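Local coordinates for protein polyhedrin (Uranotaenia sapphirina cypovirus, PDB 4S1K) that forms the crystalline polyhedra that embed cypovirus particles and, in this crystal, holds bound ATP, at residues 37-42 with 60-65; 56-61 with 74-79; 100-105 with 172-177; 112-117 with 142-147. All coordinates share one frame; numbering follows the deposited sequence. Where two conformers were deposited one is given.

Contact 1: residues 37-42 with 60-65; sequences EGQCKS and LMWDID
Trp62 places its indole against residues 37-42 because its CG stands anti to the backbone N (chi1 -179°), while Gln39 keeps its CG beside its own N (chi1 -46°), which lays CB and CG over the ring; the bend at chi2 (96°) then turns the terminal amide along the indole. Gln39 CB sits 3.6 Å from the centroid of the six-membered ring of Trp62, close to the ring normal, a CH-pi contact over the face. Gln39 CG follows, 3.8 Å from Trp62 CZ2, and the two side chains cross at about a right angle. The opposite face of the indole is covered by Ile64 CG1, so the ring is clamped from both sides. Cys40 O comes to the ring edge, 3.8 Å from CZ3 of Trp62.

Beside the indole, Lys41 bends at chi3 and brings NZ to 3.1 Å from Asp63 OD1, a salt bridge whose hydrogen-bond geometry is weak. A second weak bond runs from Lys41 NZ to Met61 O at 3.5 Å; the stronger partner of the ammonium is Glu59 O. Asp63 is fixed in turn by Trp210 NE1 on OD1 and Gln69 NE2 on OD2, and Trp210 also meets Trp62 edge-to-face. The buried ion pair and clamped indole thus fasten the loop after helix 57-60 to strand 40-47 of the six-stranded antiparallel sheet.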
loop_
_atom_site.group_PDB
_atom_site.type_symbol
_atom_site.label_atom_id
_atom_site.label_comp_id
_atom_site.label_asym_id
_atom_site.label_seq_id
_atom_site.Cartn_x
_atom_site.Cartn_y
_atom_site.Cartn_z
ATOM N N GLU A 37 -22.050 0.924 19.907
ATOM C CA GLU A 37 -22.500 2.202 20.484
ATOM C C GLU A 37 -22.851 3.263 19.422
ATOM O O GLU A 37 -23.229 4.398 19.743
ATOM C CB GLU A 37 -21.471 2.703 21.509
ATOM C CG GLU A 37 -21.508 1.908 22.826
ATOM C CD GLU A 37 -20.568 2.466 23.886
ATOM O OE1 GLU A 37 -19.586 3.149 23.496
ATOM O OE2 GLU A 37 -20.751 2.193 25.112
ATOM N N GLY A 38 -22.725 2.888 18.153
ATOM C CA GLY A 38 -23.268 3.666 17.044
ATOM C C GLY A 38 -22.225 4.434 16.261
ATOM O O GLY A 38 -22.576 5.117 15.302
ATOM N N GLN A 39 -20.946 4.283 16.617
ATOM C CA GLN A 39 -19.875 4.919 15.884
ATOM C C GLN A 39 -19.738 4.258 14.536
ATOM O O GLN A 39 -20.071 3.098 14.389
ATOM C CB GLN A 39 -18.542 4.798 16.609
ATOM C CG GLN A 39 -18.622 5.116 18.089
ATOM C CD GLN A 39 -18.786 3.863 18.938
ATOM O OE1 GLN A 39 -19.495 2.917 18.581
ATOM N NE2 GLN A 39 -18.111 3.855 20.076
ATOM N N CYS A 40 -19.222 5.020 13.573
ATOM C CA CYS A 40 -19.064 4.625 12.194
ATOM C C CYS A 40 -17.659 4.932 11.786
ATOM O O CYS A 40 -17.124 5.978 12.099
ATOM C CB CYS A 40 -20.016 5.410 11.293
ATOM S SG CYS A 40 -21.738 5.011 11.627
ATOM N N LYS A 41 -17.059 4.005 11.079
ATOM C CA LYS A 41 -15.759 4.242 10.479
ATOM C C LYS A 41 -15.994 4.031 9.007
ATOM O O LYS A 41 -16.512 2.969 8.633
ATOM C CB LYS A 41 -14.750 3.234 11.034
ATOM C CG LYS A 41 -13.422 3.798 11.419
ATOM C CD LYS A 41 -12.529 2.743 12.054
ATOM C CE LYS A 41 -11.113 2.935 11.514
ATOM N NZ LYS A 41 -10.099 2.169 12.264
ATOM N N SER A 42 -15.634 5.025 8.193
ATOM C CA SER A 42 -15.732 4.960 6.714
ATOM C C SER A 42 -14.344 4.887 6.063
ATOM O O SER A 42 -13.402 5.535 6.503
ATOM C CB SER A 42 -16.504 6.163 6.126
ATOM O OG SER A 42 -15.762 7.374 6.255
ATOM N N LEU A 60 -10.180 -2.395 10.929
ATOM C CA LEU A 60 -11.648 -2.447 11.092
ATOM C C LEU A 60 -12.184 -2.372 12.524
ATOM O O LEU A 60 -13.393 -2.242 12.731
ATOM C CB LEU A 60 -12.210 -3.752 10.510
ATOM C CG LEU A 60 -12.704 -3.822 9.099
ATOM C CD1 LEU A 60 -13.466 -5.130 9.002
ATOM C CD2 LEU A 60 -13.573 -2.622 8.710
ATOM N N MET A 61 -11.323 -2.532 13.509
ATOM C CA MET A 61 -11.750 -2.408 14.905
ATOM C C MET A 61 -11.990 -0.957 15.188
ATOM O O MET A 61 -11.319 -0.076 14.616
ATOM C CB MET A 61 -10.656 -2.848 15.869
ATOM C CG MET A 61 -10.237 -4.297 15.755
ATOM S SD MET A 61 -11.432 -5.427 16.467
ATOM C CE MET A 61 -10.927 -5.380 18.196
ATOM N N TRP A 62 -12.911 -0.681 16.106
ATOM C CA TRP A 62 -13.013 0.680 16.601
ATOM C C TRP A 62 -11.817 0.906 17.498
ATOM O O TRP A 62 -11.613 0.162 18.470
ATOM C CB TRP A 62 -14.346 0.990 17.291
ATOM C CG TRP A 62 -14.448 2.438 17.779
ATOM C CD1 TRP A 62 -14.294 2.871 19.059
ATOM C CD2 TRP A 62 -14.725 3.609 16.997
ATOM N NE1 TRP A 62 -14.452 4.226 19.125
ATOM C CE2 TRP A 62 -14.758 4.704 17.884
ATOM C CE3 TRP A 62 -14.981 3.838 15.651
ATOM C CZ2 TRP A 62 -15.011 6.010 17.457
ATOM C CZ3 TRP A 62 -15.230 5.137 15.236
ATOM C CH2 TRP A 62 -15.225 6.198 16.125
ATOM N N ASP A 63 -11.026 1.915 17.143
ATOM C CA ASP A 63 -9.681 2.055 17.707
ATOM C C ASP A 63 -9.447 3.339 18.538
ATOM O O ASP A 63 -8.338 3.628 18.968
ATOM C CB ASP A 63 -8.625 1.886 16.592
ATOM C CG ASP A 63 -8.855 2.817 15.390
ATOM O OD1 ASP A 63 -9.980 3.322 15.165
ATOM O OD2 ASP A 63 -7.888 3.032 14.649
ATOM N N ILE A 64 -10.501 4.078 18.813
ATOM C CA ILE A 64 -10.387 5.301 19.599
ATOM C C ILE A 64 -10.690 4.981 21.037
ATOM O O ILE A 64 -11.551 4.164 21.336
ATOM C CB ILE A 64 -11.369 6.367 19.129
ATOM C CG1 ILE A 64 -11.279 6.532 17.595
ATOM C CG2 ILE A 64 -11.128 7.651 19.887
ATOM C CD1 ILE A 64 -9.887 6.784 17.086
ATOM N N ASP A 65 -9.978 5.641 21.927
ATOM C CA ASP A 65 -10.023 5.327 23.343
ATOM C C ASP A 65 -9.731 6.633 24.046
ATOM O O ASP A 65 -8.612 7.127 23.943
ATOM C CB ASP A 65 -8.942 4.277 23.631
ATOM C CG ASP A 65 -8.664 4.089 25.112
ATOM O OD1 ASP A 65 -9.597 4.181 25.932
ATOM O OD2 ASP A 65 -7.491 3.827 25.441
#

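Contact 2: residues 56-61 with 74-79; sequences KSSELM and ELQRSI
The weakly bonded turn of helix at 57-60 comes up against helix 72-83 so closely that the CA atoms of Ser58 and Leu75 lie 5.5 Å apart. The small side chains of Ser57 and Ser58 are consistent with so close an approach, and Ile79 uses it: its CD1 touches both backbone and side chain, 3.4 Å from Ser58 N and 3.5 Å from Ser57 OG. Met61, bent at chi2 and chi3 (-75° and -84°), folds back and slides past Ile79 in the opposite direction, with Met61 CG 3.9 Å from Ile79 CD1. The two methyls of Leu75 divide the remaining work, CD1 touching Ser58 O at 3.5 Å while CD2 rests on Met61 CB. This is a helix-helix contact between the short turn of helix that follows strand 50-55 and the next helix of the chain.

At one margin the contact becomes polar. A water donates both protons across it, to Ser57 OG at 3.1 Å and to Gln76 OE1 at 3.0 Å, spanning a pair too far apart to bond directly. Ser57 OG is also hydrogen-bonded to Pro122 O. Beyond it, Lys56 NZ forms salt bridges with Glu72 and with Glu206 of the third subunit.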
loop_
_atom_site.group_PDB
_atom_site.type_symbol
_atom_site.label_atom_id
_atom_site.label_comp_id
_atom_site.label_asym_id
_atom_site.label_seq_id
_atom_site.Cartn_x
_atom_site.Cartn_y
_atom_site.Cartn_z
ATOM N N LYS A 56 -7.300 -4.451 6.749
ATOM C CA LYS A 56 -6.871 -5.405 7.779
ATOM C C LYS A 56 -7.894 -5.432 8.908
ATOM O O LYS A 56 -8.662 -4.503 9.077
ATOM C CB LYS A 56 -5.482 -5.051 8.313
ATOM C CG LYS A 56 -4.421 -5.194 7.245
ATOM C CD LYS A 56 -3.181 -4.342 7.473
ATOM C CE LYS A 56 -2.308 -4.837 8.598
ATOM N NZ LYS A 56 -0.984 -4.179 8.445
ATOM N N SER A 57 -7.912 -6.501 9.675
ATOM C CA SER A 57 -8.850 -6.612 10.774
ATOM C C SER A 57 -8.500 -5.607 11.875
ATOM O O SER A 57 -9.401 -5.124 12.542
ATOM C CB SER A 57 -8.842 -8.027 11.327
ATOM O OG SER A 57 -7.518 -8.352 11.673
ATOM N N SER A 58 -7.200 -5.310 12.060
ATOM C CA SER A 58 -6.766 -4.251 12.974
ATOM C C SER A 58 -7.363 -2.861 12.575
ATOM O O SER A 58 -7.768 -2.080 13.432
ATOM C CB SER A 58 -5.220 -4.232 13.111
ATOM O OG SER A 58 -4.540 -3.906 11.886
ATOM N N GLU A 59 -7.438 -2.602 11.276
ATOM C CA GLU A 59 -7.969 -1.351 10.737
ATOM C C GLU A 59 -9.501 -1.252 10.803
ATOM O O GLU A 59 -10.048 -0.146 10.735
ATOM C CB GLU A 59 -7.486 -1.187 9.292
ATOM C CG GLU A 59 -5.966 -1.201 9.158
ATOM C CD GLU A 59 -5.503 -1.415 7.730
ATOM O OE1 GLU A 59 -6.328 -1.835 6.889
ATOM O OE2 GLU A 59 -4.310 -1.187 7.453
ATOM N N LEU A 60 -10.180 -2.395 10.929
ATOM C CA LEU A 60 -11.648 -2.447 11.092
ATOM C C LEU A 60 -12.184 -2.372 12.524
ATOM O O LEU A 60 -13.393 -2.242 12.731
ATOM C CB LEU A 60 -12.210 -3.752 10.510
ATOM C CG LEU A 60 -12.704 -3.822 9.099
ATOM C CD1 LEU A 60 -13.466 -5.130 9.002
ATOM C CD2 LEU A 60 -13.573 -2.622 8.710
ATOM N N MET A 61 -11.323 -2.532 13.509
ATOM C CA MET A 61 -11.750 -2.408 14.905
ATOM C C MET A 61 -11.990 -0.957 15.188
ATOM O O MET A 61 -11.319 -0.076 14.616
ATOM C CB MET A 61 -10.656 -2.848 15.869
ATOM C CG MET A 61 -10.237 -4.297 15.755
ATOM S SD MET A 61 -11.432 -5.427 16.467
ATOM C CE MET A 61 -10.927 -5.380 18.196
ATOM N N GLU A 74 -1.821 -3.125 19.825
ATOM C CA GLU A 74 -2.878 -3.412 20.834
ATOM C C GLU A 74 -4.078 -4.056 20.170
ATOM O O GLU A 74 -4.689 -4.991 20.690
ATOM C CB GLU A 74 -3.431 -2.158 21.490
ATOM C CG GLU A 74 -2.488 -1.323 22.320
ATOM C CD GLU A 74 -3.120 0.033 22.619
ATOM O OE1 GLU A 74 -2.538 1.089 22.254
ATOM O OE2 GLU A 74 -4.239 0.014 23.200
ATOM N N LEU A 75 -4.456 -3.514 19.026
ATOM C CA LEU A 75 -5.619 -4.055 18.351
ATOM C C LEU A 75 -5.337 -5.490 17.871
ATOM O O LEU A 75 -6.164 -6.380 18.058
ATOM C CB LEU A 75 -6.020 -3.171 17.195
ATOM C CG LEU A 75 -6.365 -1.736 17.572
ATOM C CD1 LEU A 75 -6.243 -0.856 16.334
ATOM C CD2 LEU A 75 -7.749 -1.664 18.185
ATOM N N GLN A 76 -4.154 -5.721 17.299
ATOM C CA GLN A 76 -3.845 -7.037 16.811
ATOM C C GLN A 76 -3.743 -7.985 17.994
ATOM O O GLN A 76 -4.094 -9.119 17.861
ATOM C CB GLN A 76 -2.565 -7.081 15.986
ATOM C CG GLN A 76 -2.315 -8.433 15.313
ATOM C CD GLN A 76 -3.423 -8.836 14.322
ATOM O OE1 GLN A 76 -3.917 -8.010 13.561
ATOM N NE2 GLN A 76 -3.800 -10.117 14.323
ATOM N N ARG A 77 -3.316 -7.527 19.161
ATOM C CA ARG A 77 -3.257 -8.418 20.307
ATOM C C ARG A 77 -4.649 -8.980 20.674
ATOM O O ARG A 77 -4.786 -10.173 20.943
ATOM C CB ARG A 77 -2.630 -7.707 21.489
ATOM C CG ARG A 77 -2.566 -8.587 22.728
ATOM C CD ARG A 77 -1.674 -7.949 23.753
ATOM N NE ARG A 77 -2.255 -6.685 24.169
ATOM C CZ ARG A 77 -1.604 -5.761 24.873
ATOM N NH1 ARG A 77 -0.329 -5.965 25.249
ATOM N NH2 ARG A 77 -2.231 -4.630 25.195
ATOM N N SER A 78 -5.664 -8.114 20.671
ATOM C CA SER A 78 -7.051 -8.518 20.905
ATOM C C SER A 78 -7.576 -9.466 19.843
ATOM O O SER A 78 -8.261 -10.435 20.152
ATOM C CB SER A 78 -7.981 -7.301 20.960
ATOM O OG SER A 78 -7.741 -6.529 22.128
ATOM N N ILE A 79 -7.307 -9.157 18.588
ATOM C CA ILE A 79 -7.784 -9.979 17.464
ATOM C C ILE A 79 -7.176 -11.401 17.488
ATOM O O ILE A 79 -7.799 -12.353 17.009
ATOM C CB ILE A 79 -7.404 -9.299 16.120
ATOM C CG1 ILE A 79 -8.266 -8.053 15.891
ATOM C CG2 ILE A 79 -7.461 -10.294 14.962
ATOM C CD1 ILE A 79 -7.639 -7.051 14.957
HETATM O O HOH W 1 -4.664 -7.403 10.746
#

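Contact 3: residues 100-105 with 172-177; sequences KKLSFY and VSIAVI
Tyr105 OH is gripped by Leu230 N and Tyr164 OH on one face of strand 101-105, while from the other face Leu102 and Phe104 reach strand 173-177 in a contact with no polar bond across it. Phe104 is central. Its CG lies anti to the carbonyl carbon (chi1 -62°), and the ring rises from its strand to meet Ile174 and Val176. Val176 CG2 approaches obliquely, 3.6 Å from Phe104 CE2. Ile174, coming from the opposite direction, sets its CG2 in the ring plane at the edge, 3.9 Å from the same CE2, and its CD1 lies 4.1 Å from Phe104 CZ.

The two strand segments run nearly parallel, 17° apart, with axes 10.9 Å from each other, the separation of sheets stacked face to face through side chains. The strands belong to different antiparallel sheets, one of six strands and one of three, and alternate residues of each enter the layer between them in the manner of a β-sandwich. Farther along, Leu102 CD2 and Val172 CG2 meet tip to tip at 4.2 Å, and the same Leu102 CD2 is 4.3 Å from Ile174 CD1. Ile117 and Ile119 of strand 116-120 and Ile31 of strand 27-34 also pack on Phe104. At the start of strand 101-105 a classic beta bulge sets Lys100 and Lys101 opposite the single residue Glu34. On the outer face of strand 173-177, Ala175 and Ile177 pack on Thr203 of the third subunit.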
loop_
_atom_site.group_PDB
_atom_site.type_symbol
_atom_site.label_atom_id
_atom_site.label_comp_id
_atom_site.label_asym_id
_atom_site.label_seq_id
_atom_site.Cartn_x
_atom_site.Cartn_y
_atom_site.Cartn_z
ATOM N N LYS A 100 -20.671 -4.336 14.181
ATOM C CA LYS A 100 -21.975 -4.947 14.161
ATOM C C LYS A 100 -22.340 -5.309 12.736
ATOM O O LYS A 100 -22.945 -6.341 12.468
ATOM C CB LYS A 100 -23.024 -3.898 14.565
ATOM C CG LYS A 100 -23.511 -3.929 15.992
ATOM C CD LYS A 100 -25.023 -3.681 16.057
ATOM C CE LYS A 100 -25.838 -4.669 15.191
ATOM N NZ LYS A 100 -25.296 -6.062 15.156
ATOM N N LYS A 101 -22.051 -4.359 11.850
ATOM C CA LYS A 101 -22.514 -4.380 10.508
ATOM C C LYS A 101 -21.480 -3.731 9.591
ATOM O O LYS A 101 -20.766 -2.805 10.004
ATOM C CB LYS A 101 -23.810 -3.577 10.423
ATOM C CG LYS A 101 -24.314 -3.518 9.000
ATOM C CD LYS A 101 -25.666 -2.916 8.910
ATOM C CE LYS A 101 -25.583 -1.469 9.297
ATOM N NZ LYS A 101 -26.458 -0.588 8.465
ATOM N N LEU A 102 -21.408 -4.200 8.348
ATOM C CA LEU A 102 -20.530 -3.586 7.327
ATOM C C LEU A 102 -21.416 -3.185 6.162
ATOM O O LEU A 102 -22.280 -3.971 5.775
ATOM C CB LEU A 102 -19.485 -4.585 6.860
ATOM C CG LEU A 102 -18.057 -4.659 7.427
ATOM C CD1 LEU A 102 -17.848 -3.947 8.738
ATOM C CD2 LEU A 102 -17.612 -6.108 7.514
ATOM N N SER A 103 -21.237 -1.955 5.664
ATOM C CA SER A 103 -21.938 -1.443 4.507
ATOM C C SER A 103 -20.948 -1.094 3.382
ATOM O O SER A 103 -19.948 -0.398 3.596
ATOM C CB SER A 103 -22.716 -0.177 4.889
ATOM O OG SER A 103 -23.695 -0.425 5.883
ATOM N N PHE A 104 -21.246 -1.539 2.171
ATOM C CA PHE A 104 -20.381 -1.292 1.042
ATOM C C PHE A 104 -21.145 -0.451 0.012
ATOM O O PHE A 104 -22.158 -0.889 -0.532
ATOM C CB PHE A 104 -19.924 -2.612 0.415
ATOM C CG PHE A 104 -19.117 -3.482 1.326
ATOM C CD1 PHE A 104 -19.726 -4.257 2.297
ATOM C CD2 PHE A 104 -17.763 -3.555 1.188
ATOM C CE1 PHE A 104 -18.988 -5.044 3.155
ATOM C CE2 PHE A 104 -17.003 -4.373 2.020
ATOM C CZ PHE A 104 -17.622 -5.114 3.006
ATOM N N TYR A 105 -20.669 0.766 -0.259
ATOM C CA TYR A 105 -21.380 1.674 -1.189
ATOM C C TYR A 105 -20.512 1.758 -2.436
ATOM O O TYR A 105 -19.344 2.086 -2.350
ATOM C CB TYR A 105 -21.661 3.052 -0.567
ATOM C CG TYR A 105 -22.686 2.981 0.550
ATOM C CD1 TYR A 105 -24.036 2.937 0.269
ATOM C CD2 TYR A 105 -22.306 2.901 1.882
ATOM C CE1 TYR A 105 -24.979 2.798 1.271
ATOM C CE2 TYR A 105 -23.262 2.777 2.900
ATOM C CZ TYR A 105 -24.597 2.732 2.588
ATOM O OH TYR A 105 -25.575 2.591 3.571
ATOM N N VAL A 172 -12.952 -9.689 11.253
ATOM C CA VAL A 172 -12.784 -10.076 9.857
ATOM C C VAL A 172 -11.854 -9.066 9.213
ATOM O O VAL A 172 -11.615 -7.991 9.746
ATOM C CB VAL A 172 -14.139 -10.112 9.132
ATOM C CG1 VAL A 172 -15.078 -11.082 9.808
ATOM C CG2 VAL A 172 -14.782 -8.734 9.064
ATOM N N SER A 173 -11.298 -9.444 8.077
ATOM C CA SER A 173 -10.689 -8.511 7.175
ATOM C C SER A 173 -11.505 -8.478 5.897
ATOM O O SER A 173 -12.447 -9.267 5.695
ATOM C CB SER A 173 -9.245 -8.898 6.908
ATOM O OG SER A 173 -9.144 -10.237 6.509
ATOM N N ILE A 174 -11.146 -7.540 5.031
ATOM C CA ILE A 174 -11.926 -7.263 3.849
ATOM C C ILE A 174 -11.070 -7.156 2.639
ATOM O O ILE A 174 -10.040 -6.517 2.666
ATOM C CB ILE A 174 -12.619 -5.895 3.950
ATOM C CG1 ILE A 174 -13.618 -5.900 5.117
ATOM C CG2 ILE A 174 -13.279 -5.551 2.593
ATOM C CD1 ILE A 174 -14.305 -4.566 5.316
ATOM N N ALA A 175 -11.550 -7.717 1.550
ATOM C CA ALA A 175 -10.934 -7.492 0.285
ATOM C C ALA A 175 -12.048 -7.273 -0.723
ATOM O O ALA A 175 -12.882 -8.153 -0.966
ATOM C CB ALA A 175 -10.065 -8.697 -0.061
ATOM N N VAL A 176 -12.071 -6.095 -1.321
ATOM C CA VAL A 176 -13.041 -5.789 -2.355
ATOM C C VAL A 176 -12.302 -5.476 -3.651
ATOM O O VAL A 176 -11.300 -4.731 -3.674
ATOM C CB VAL A 176 -13.883 -4.585 -1.942
ATOM C CG1 VAL A 176 -14.897 -4.227 -3.018
ATOM C CG2 VAL A 176 -14.536 -4.848 -0.597
ATOM N N ILE A 177 -12.806 -6.034 -4.746
ATOM C CA ILE A 177 -12.289 -5.720 -6.082
ATOM C C ILE A 177 -13.444 -5.147 -6.928
ATOM O O ILE A 177 -14.452 -5.810 -7.156
ATOM C CB ILE A 177 -11.706 -6.974 -6.767
ATOM C CG1 ILE A 177 -10.587 -7.591 -5.940
ATOM C CG2 ILE A 177 -11.156 -6.637 -8.133
ATOM C CD1 ILE A 177 -10.313 -9.045 -6.338
#

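Contact 4: residues 112-117 with 142-147; sequences WNKASI and CSYKRN
Ile117 N gives a nearly straight hydrogen bond to Ser143 O, 2.9 Å long with an angle of 170° at the hydrogen. Next to it the hydroxyls of Ser116 and Ser143 lie close, OG to OG 2.6 Å, and Ser143 OG is also hydrogen-bonded to Pro140 O. One water ties the bends of both segments together: it donates to Trp112 O and to Ala115 O (2.7 Å) and accepts from Arg146 N (2.7 Å). Arg146 NE adds a weak, bent bond to Asn113 O.

Lys145 lies along Ile117, its CE 4.0 Å from Ile117 CB, and its NZ is held by Cys142 O at 3.0 Å and by a water that donates to Ile117 O; the ammonium also makes a cation-pi contact with Trp163. The chi1 of Tyr144 (-68°) swings its ring beside Lys114, whose CE touches Tyr144 CE1 at 3.6 Å, the two side chains pointing the same way. Lys114 O approaches that ring at its edge, 3.3 Å from CE1 of Tyr144, and Ser116 CB lies over a face. A further water joins Lys114 NZ to Tyr144 OH.

The loop 142-147, which carries the disulfide cysteine Cys142, thus lines the start of strand 116-120, at the edge of the three-stranded sheet as counted within this chain. Ser116 bonds through its backbone to Ile177 of the adjoining strand 173-179, while Ile117 packs on Val176 of that strand and Phe104 of strand 101-107.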
loop_
_atom_site.group_PDB
_atom_site.type_symbol
_atom_site.label_atom_id
_atom_site.label_comp_id
_atom_site.label_asym_id
_atom_site.label_seq_id
_atom_site.Cartn_x
_atom_site.Cartn_y
_atom_site.Cartn_z
ATOM N N TRP A 112 -20.979 -4.588 -12.497
ATOM C CA TRP A 112 -21.751 -5.268 -11.440
ATOM C C TRP A 112 -21.774 -6.821 -11.528
ATOM O O TRP A 112 -22.121 -7.466 -10.571
ATOM C CB TRP A 112 -23.204 -4.721 -11.394
ATOM C CG TRP A 112 -23.294 -3.235 -11.356
ATOM C CD1 TRP A 112 -23.658 -2.401 -12.398
ATOM C CD2 TRP A 112 -22.985 -2.380 -10.256
ATOM N NE1 TRP A 112 -23.596 -1.088 -11.993
ATOM C CE2 TRP A 112 -23.185 -1.044 -10.690
ATOM C CE3 TRP A 112 -22.572 -2.606 -8.934
ATOM C CZ2 TRP A 112 -22.983 0.057 -9.849
ATOM C CZ3 TRP A 112 -22.369 -1.517 -8.097
ATOM C CH2 TRP A 112 -22.572 -0.201 -8.562
ATOM N N ASN A 113 -21.433 -7.405 -12.677
ATOM C CA ASN A 113 -21.262 -8.866 -12.809
ATOM C C ASN A 113 -20.004 -9.407 -12.141
ATOM O O ASN A 113 -19.955 -10.592 -11.823
ATOM C CB ASN A 113 -21.156 -9.273 -14.280
ATOM C CG ASN A 113 -22.487 -9.375 -14.954
ATOM O OD1 ASN A 113 -23.132 -10.431 -14.924
ATOM N ND2 ASN A 113 -22.906 -8.303 -15.580
ATOM N N LYS A 114 -18.989 -8.552 -11.969
ATOM C CA LYS A 114 -17.651 -8.969 -11.523
ATOM C C LYS A 114 -17.150 -8.325 -10.246
ATOM O O LYS A 114 -16.109 -8.747 -9.707
ATOM C CB LYS A 114 -16.640 -8.658 -12.620
ATOM C CG LYS A 114 -16.854 -9.413 -13.935
ATOM C CD LYS A 114 -17.124 -10.905 -13.780
ATOM C CE LYS A 114 -16.080 -11.631 -12.963
ATOM N NZ LYS A 114 -14.838 -11.898 -13.745
ATOM N N ALA A 115 -17.868 -7.334 -9.729
ATOM C CA ALA A 115 -17.505 -6.749 -8.452
ATOM C C ALA A 115 -17.521 -7.859 -7.391
ATOM O O ALA A 115 -18.464 -8.664 -7.300
ATOM C CB ALA A 115 -18.443 -5.610 -8.068
ATOM N N SER A 116 -16.470 -7.893 -6.592
ATOM C CA SER A 116 -16.247 -8.998 -5.679
ATOM C C SER A 116 -16.001 -8.417 -4.291
ATOM O O SER A 116 -15.170 -7.516 -4.131
ATOM C CB SER A 116 -15.038 -9.780 -6.180
ATOM O OG SER A 116 -14.695 -10.819 -5.318
ATOM N N ILE A 117 -16.733 -8.906 -3.301
ATOM C CA ILE A 117 -16.573 -8.470 -1.928
ATOM C C ILE A 117 -16.335 -9.676 -1.045
ATOM O O ILE A 117 -17.225 -10.455 -0.825
ATOM C CB ILE A 117 -17.821 -7.753 -1.418
ATOM C CG1 ILE A 117 -18.068 -6.461 -2.211
ATOM C CG2 ILE A 117 -17.696 -7.488 0.094
ATOM C CD1 ILE A 117 -19.434 -5.844 -1.883
ATOM N N CYS A 142 -18.822 -17.044 -3.553
ATOM C CA CYS A 142 -19.745 -16.226 -2.750
ATOM C C CYS A 142 -19.507 -14.705 -2.793
ATOM O O CYS A 142 -20.406 -13.934 -2.394
ATOM C CB CYS A 142 -19.763 -16.689 -1.285
ATOM S SG CYS A 142 -18.197 -16.625 -0.336
ATOM N N SER A 143 -18.314 -14.288 -3.251
ATOM C CA SER A 143 -17.886 -12.873 -3.236
ATOM C C SER A 143 -18.552 -12.053 -4.319
ATOM O O SER A 143 -18.642 -10.845 -4.200
ATOM C CB SER A 143 -16.362 -12.741 -3.358
ATOM O OG SER A 143 -15.873 -13.073 -4.685
ATOM N N TYR A 144 -19.051 -12.705 -5.367
ATOM C CA TYR A 144 -19.665 -11.992 -6.493
ATOM C C TYR A 144 -21.111 -11.730 -6.195
ATOM O O TYR A 144 -21.906 -12.646 -6.233
ATOM C CB TYR A 144 -19.559 -12.842 -7.742
ATOM C CG TYR A 144 -18.155 -12.976 -8.202
ATOM C CD1 TYR A 144 -17.555 -11.949 -8.914
ATOM C CD2 TYR A 144 -17.406 -14.103 -7.905
ATOM C CE1 TYR A 144 -16.244 -12.049 -9.350
ATOM C CE2 TYR A 144 -16.095 -14.219 -8.337
ATOM C CZ TYR A 144 -15.526 -13.182 -9.067
ATOM O OH TYR A 144 -14.226 -13.255 -9.514
ATOM N N LYS A 145 -21.471 -10.489 -5.896
ATOM C CA LYS A 145 -22.811 -10.239 -5.352
ATOM C C LYS A 145 -23.809 -10.099 -6.446
ATOM O O LYS A 145 -24.913 -10.565 -6.279
ATOM C CB LYS A 145 -22.869 -9.008 -4.445
ATOM C CG LYS A 145 -21.918 -9.011 -3.269
ATOM C CD LYS A 145 -21.939 -10.325 -2.510
ATOM C CE LYS A 145 -20.855 -10.347 -1.448
ATOM N NZ LYS A 145 -20.923 -11.591 -0.677
ATOM N N ARG A 146 -23.439 -9.415 -7.534
ATOM C CA ARG A 146 -24.287 -9.288 -8.722
ATOM C C ARG A 146 -25.649 -8.671 -8.363
ATOM O O ARG A 146 -25.690 -7.528 -7.886
ATOM C CB ARG A 146 -24.417 -10.646 -9.466
ATOM C CG ARG A 146 -23.063 -11.203 -9.863
ATOM C CD ARG A 146 -23.073 -12.168 -11.047
ATOM N NE ARG A 146 -21.861 -13.012 -11.007
ATOM C CZ ARG A 146 -21.711 -14.099 -10.232
ATOM N NH1 ARG A 146 -22.688 -14.518 -9.449
ATOM N NH2 ARG A 146 -20.594 -14.803 -10.253
ATOM N N ASN A 147 -26.744 -9.413 -8.545
ATOM C CA ASN A 147 -28.062 -8.863 -8.286
ATOM C C ASN A 147 -28.401 -8.923 -6.796
ATOM O O ASN A 147 -29.487 -8.528 -6.419
ATOM C CB ASN A 147 -29.142 -9.565 -9.142
ATOM C CG ASN A 147 -29.058 -9.194 -10.612
ATOM O OD1 ASN A 147 -29.641 -8.208 -11.045
ATOM N ND2 ASN A 147 -28.309 -9.979 -11.385
HETATM O O HOH W 2 -20.977 -8.707 -8.366
HETATM O O HOH W 3 -13.226 -11.984 -11.889
HETATM O O HOH W 4 -18.707 -12.061 1.203
#

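Contacts 1 and 2 share Leu60 and Met61 and are joined by Lys41 NZ, 2.8 Å from Glu59 O, and by Asp63 CB, 3.6 Å from Leu75 CD1. Leu60 CD1 then reaches contact 3, lying 3.8 Å from Ile174 CD1. Contact 4 is nested in the chain between the two strands of contact 3 and touches it through Ile177 N, 2.9 Å from Ser116 O; Phe104 CE2 is 3.7 Å from Ile117 CG2. Contact 4 stays about 10 Å, nearest atoms, from contacts 1 and 2. It also lies near the nucleotide: the Trp112 side chain is about 9 Å from the bound ATP and about 8 Å from the side chains of Ser154 and Arg158, which bind it.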